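Glutathione S-transferase (Acinetobacter baumannii, PDB 4MP4) probably catalyses the conjugation of glutathione to electrophilic substrates, as a dimeric member of the glutathione transferase family. Local coordinates at residues His29-Pro34 and Tyr80-Tyr85. Sequence-based numbering, arbitrary orientation.
Sequences HEKQIP and YLEELY
Lys-31 reaches across to Glu-82 and Tyr-85, tying the end of helix 19-30 to that of helix 74-84, the two helices that pack side by side on one face of the sheet in the thioredoxin-like N-terminal domain of a glutathione transferase. It illustrates how one buried lysine can bring together backbone and carboxylate acceptors around a helix end. The side chain runs out straight at chi2, then bends at chi3 and chi4, which lays CE against the carbonyl oxygen of Leu-81 and 3.7 Å from CB of Tyr-85, and turns the ammonium group toward the last turn opposite. There NZ donates to the backbone O of Tyr-85 at 2.8 Å, in the carbonyl plane with a C=O...N angle of 150°. A salt bridge joins the same NZ to OE2 of Glu-82 at 2.9 Å, on the anti side of the carboxylate and 33° out of its plane. The strongest polar partner of NZ is the backbone O of Thr-88, just past the helix, and OE1 of Glu-82 accepts from Ile-90 N; the lysine and the glutamate thus hold the chain that follows helix 74-84 against it.

Beside these bonds lies an apolar layer. Helix 19-30 closes in a Schellman motif at Gln-32, whose positive phi ends the helix and lets Ile-33 face helix 74-84. Phe-8 of strand 8-13 touches Ile-33, Leu-81 and Tyr-85 alike, joining the layer to the sheet. The CD1 methyl of Ile-33 approaches CD2 of Leu-81 to 4.2 Å and, closer still, lies obliquely against the Tyr-85 ring, 3.4 Å from its CD2.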
ATOM      1  N   HIS A  29     -17.366  -4.964 -10.574  1.00 20.24           N
ATOM      2  CA  HIS A  29     -17.969  -5.330 -11.850  1.00 24.92           C
ATOM      3  C   HIS A  29     -17.391  -6.594 -12.480  1.00 18.70           C
ATOM      4  O   HIS A  29     -18.129  -7.417 -13.000  1.00 32.52           O
ATOM      5  CB  HIS A  29     -17.924  -4.159 -12.836  1.00 28.41           C
ATOM      6  CG  HIS A  29     -19.054  -3.198 -12.666  1.00 27.22           C
ATOM      7  ND1 HIS A  29     -20.318  -3.447 -13.148  1.00 30.05           N
ATOM      8  CD2 HIS A  29     -19.119  -1.998 -12.040  1.00 32.92           C
ATOM      9  CE1 HIS A  29     -21.114  -2.440 -12.835  1.00 35.15           C
ATOM     10  NE2 HIS A  29     -20.407  -1.545 -12.166  1.00 33.89           N
ATOM     11  N   GLU A  30     -16.075  -6.745 -12.441  1.00 20.83           N
ATOM     12  CA  GLU A  30     -15.445  -7.982 -12.907  1.00 22.44           C
ATOM     13  C   GLU A  30     -15.922  -9.223 -12.120  1.00 30.40           C
ATOM     14  O   GLU A  30     -16.192 -10.271 -12.702  1.00 38.91           O
ATOM     15  CB  GLU A  30     -13.927  -7.850 -12.841  1.00 18.66           C
ATOM     16  CG  GLU A  30     -13.341  -6.818 -13.816  1.00 18.35           C
ATOM     17  CD  GLU A  30     -13.183  -7.364 -15.224  1.00 26.79           C
ATOM     18  OE1 GLU A  30     -13.150  -6.558 -16.181  1.00 20.24           O
ATOM     19  OE2 GLU A  30     -13.092  -8.605 -15.375  1.00 36.48           O
ATOM     20  N   LYS A  31     -16.042  -9.098 -10.801  1.00 30.94           N
ATOM     21  CA  LYS A  31     -16.491 -10.211  -9.971  1.00 32.64           C
ATOM     22  C   LYS A  31     -18.006 -10.393 -10.029  1.00 35.32           C
ATOM     23  O   LYS A  31     -18.564 -11.293  -9.396  1.00 35.83           O
ATOM     24  CB  LYS A  31     -16.049 -10.009  -8.519  1.00 23.02           C
ATOM     25  CG  LYS A  31     -14.544 -10.130  -8.301  1.00 23.22           C
ATOM     26  CD  LYS A  31     -14.176  -9.851  -6.850  1.00 25.58           C
ATOM     27  CE  LYS A  31     -14.361 -11.079  -5.986  1.00 24.22           C
ATOM     28  NZ  LYS A  31     -13.495 -12.153  -6.538  1.00 28.47           N
ATOM     29  N   GLN A  32     -18.664  -9.527 -10.786  1.00 36.09           N
ATOM     30  CA  GLN A  32     -20.120  -9.509 -10.863  1.00 35.83           C
ATOM     31  C   GLN A  32     -20.783  -9.522  -9.492  1.00 34.10           C
ATOM     32  O   GLN A  32     -21.684 -10.308  -9.232  1.00 37.71           O
ATOM     33  CB  GLN A  32     -20.637 -10.643 -11.744  1.00 34.99           C
ATOM     34  CG  GLN A  32     -20.167 -10.518 -13.183  1.00 39.97           C
ATOM     35  CD  GLN A  32     -20.839 -11.508 -14.113  1.00 45.82           C
ATOM     36  OE1 GLN A  32     -20.590 -12.710 -14.041  1.00 57.12           O
ATOM     37  NE2 GLN A  32     -21.700 -11.007 -14.990  1.00 38.15           N
ATOM     38  N   ILE A  33     -20.320  -8.633  -8.621  1.00 29.19           N
ATOM     39  CA  ILE A  33     -20.975  -8.395  -7.349  1.00 26.24           C
ATOM     40  C   ILE A  33     -21.903  -7.199  -7.493  1.00 33.72           C
ATOM     41  O   ILE A  33     -21.486  -6.138  -7.945  1.00 36.08           O
ATOM     42  CB  ILE A  33     -19.942  -8.132  -6.251  1.00 25.41           C
ATOM     43  CG1 ILE A  33     -19.040  -9.358  -6.097  1.00 25.32           C
ATOM     44  CG2 ILE A  33     -20.620  -7.770  -4.951  1.00 26.08           C
ATOM     45  CD1 ILE A  33     -17.754  -9.087  -5.364  1.00 28.80           C
ATOM     46  N   PRO A  34     -23.181  -7.376  -7.141  1.00 33.58           N
ATOM     47  CA  PRO A  34     -24.107  -6.251  -7.254  1.00 32.22           C
ATOM     48  C   PRO A  34     -23.835  -5.294  -6.119  1.00 35.33           C
ATOM     49  O   PRO A  34     -23.542  -5.751  -5.012  1.00 38.39           O
ATOM     50  CB  PRO A  34     -25.476  -6.912  -7.088  1.00 29.69           C
ATOM     51  CG  PRO A  34     -25.201  -8.143  -6.295  1.00 30.23           C
ATOM     52  CD  PRO A  34     -23.845  -8.609  -6.680  1.00 37.40           C
ATOM     53  N   TYR A  80     -10.226  -8.171   0.473  1.00 27.54           N
ATOM     54  CA  TYR A  80     -11.427  -8.567   1.190  1.00 27.51           C
ATOM     55  C   TYR A  80     -12.466  -9.175   0.249  1.00 31.04           C
ATOM     56  O   TYR A  80     -13.163 -10.129   0.597  1.00 33.39           O
ATOM     57  CB  TYR A  80     -11.978  -7.338   1.906  1.00 22.74           C
ATOM     58  CG  TYR A  80     -13.306  -7.518   2.535  1.00 22.18           C
ATOM     59  CD1 TYR A  80     -13.468  -8.371   3.613  1.00 33.46           C
ATOM     60  CD2 TYR A  80     -14.405  -6.829   2.070  1.00 25.96           C
ATOM     61  CE1 TYR A  80     -14.688  -8.544   4.203  1.00 31.39           C
ATOM     62  CE2 TYR A  80     -15.642  -6.996   2.658  1.00 29.53           C
ATOM     63  CZ  TYR A  80     -15.776  -7.855   3.723  1.00 34.98           C
ATOM     64  OH  TYR A  80     -17.005  -8.027   4.317  1.00 47.97           O
ATOM     65  N   LEU A  81     -12.546  -8.629  -0.957  1.00 33.38           N
ATOM     66  CA  LEU A  81     -13.456  -9.127  -1.972  1.00 24.92           C
ATOM     67  C   LEU A  81     -13.019 -10.496  -2.504  1.00 29.84           C
ATOM     68  O   LEU A  81     -13.860 -11.361  -2.773  1.00 26.16           O
ATOM     69  CB  LEU A  81     -13.576  -8.113  -3.120  1.00 26.75           C
ATOM     70  CG  LEU A  81     -14.368  -6.822  -2.840  1.00 29.69           C
ATOM     71  CD1 LEU A  81     -14.546  -5.979  -4.116  1.00 20.51           C
ATOM     72  CD2 LEU A  81     -15.718  -7.128  -2.208  1.00 22.35           C
ATOM     73  N   GLU A  82     -11.707 -10.689  -2.659  1.00 21.06           N
ATOM     74  CA  GLU A  82     -11.183 -11.973  -3.105  1.00 27.97           C
ATOM     75  C   GLU A  82     -11.475 -13.070  -2.075  1.00 36.20           C
ATOM     76  O   GLU A  82     -11.847 -14.190  -2.433  1.00 42.80           O
ATOM     77  CB  GLU A  82      -9.672 -11.891  -3.337  1.00 20.26           C
ATOM     78  CG  GLU A  82      -9.243 -11.098  -4.550  1.00 28.52           C
ATOM     79  CD  GLU A  82      -9.601 -11.770  -5.863  1.00 29.41           C
ATOM     80  OE1 GLU A  82      -8.770 -12.549  -6.386  1.00 28.10           O
ATOM     81  OE2 GLU A  82     -10.710 -11.500  -6.376  1.00 28.11           O
ATOM     82  N   GLU A  83     -11.292 -12.744  -0.798  1.00 31.68           N
ATOM     83  CA  GLU A  83     -11.559 -13.688   0.274  1.00 28.19           C
ATOM     84  C   GLU A  83     -13.039 -14.059   0.345  1.00 37.48           C
ATOM     85  O   GLU A  83     -13.371 -15.220   0.568  1.00 47.07           O
ATOM     86  CB  GLU A  83     -11.041 -13.154   1.616  1.00 23.66           C
ATOM     87  CG  GLU A  83      -9.546 -13.415   1.820  1.00 22.41           C
ATOM     88  CD  GLU A  83      -8.978 -12.726   3.042  1.00 47.63           C
ATOM     89  OE1 GLU A  83      -9.749 -12.454   3.986  1.00 47.80           O
ATOM     90  OE2 GLU A  83      -7.758 -12.454   3.055  1.00 48.70           O
ATOM     91  N   LEU A  84     -13.914 -13.076   0.140  1.00 34.68           N
ATOM     92  CA  LEU A  84     -15.364 -13.295   0.153  1.00 32.82           C
ATOM     93  C   LEU A  84     -15.828 -14.105  -1.047  1.00 32.93           C
ATOM     94  O   LEU A  84     -16.813 -14.830  -0.969  1.00 42.32           O
ATOM     95  CB  LEU A  84     -16.121 -11.963   0.138  1.00 34.61           C
ATOM     96  CG  LEU A  84     -16.195 -11.098   1.394  1.00 38.15           C
ATOM     97  CD1 LEU A  84     -17.104  -9.895   1.146  1.00 33.03           C
ATOM     98  CD2 LEU A  84     -16.708 -11.909   2.568  1.00 37.50           C
ATOM     99  N   TYR A  85     -15.131 -13.958  -2.164  1.00 23.51           N
ATOM    100  CA  TYR A  85     -15.517 -14.626  -3.395  1.00 25.23           C
ATOM    101  C   TYR A  85     -14.308 -15.163  -4.139  1.00 29.55           C
ATOM    102  O   TYR A  85     -13.855 -14.560  -5.113  1.00 31.76           O
ATOM    103  CB  TYR A  85     -16.301 -13.676  -4.302  1.00 26.22           C
ATOM    104  CG  TYR A  85     -17.566 -13.120  -3.686  1.00 30.32           C
ATOM    105  CD1 TYR A  85     -18.708 -13.904  -3.557  1.00 34.41           C
ATOM    106  CD2 TYR A  85     -17.627 -11.803  -3.255  1.00 33.48           C
ATOM    107  CE1 TYR A  85     -19.875 -13.390  -3.001  1.00 33.41           C
ATOM    108  CE2 TYR A  85     -18.783 -11.281  -2.700  1.00 36.57           C
ATOM    109  CZ  TYR A  85     -19.903 -12.078  -2.573  1.00 40.23           C
ATOM    110  OH  TYR A  85     -21.053 -11.554  -2.015  1.00 48.86           O
TER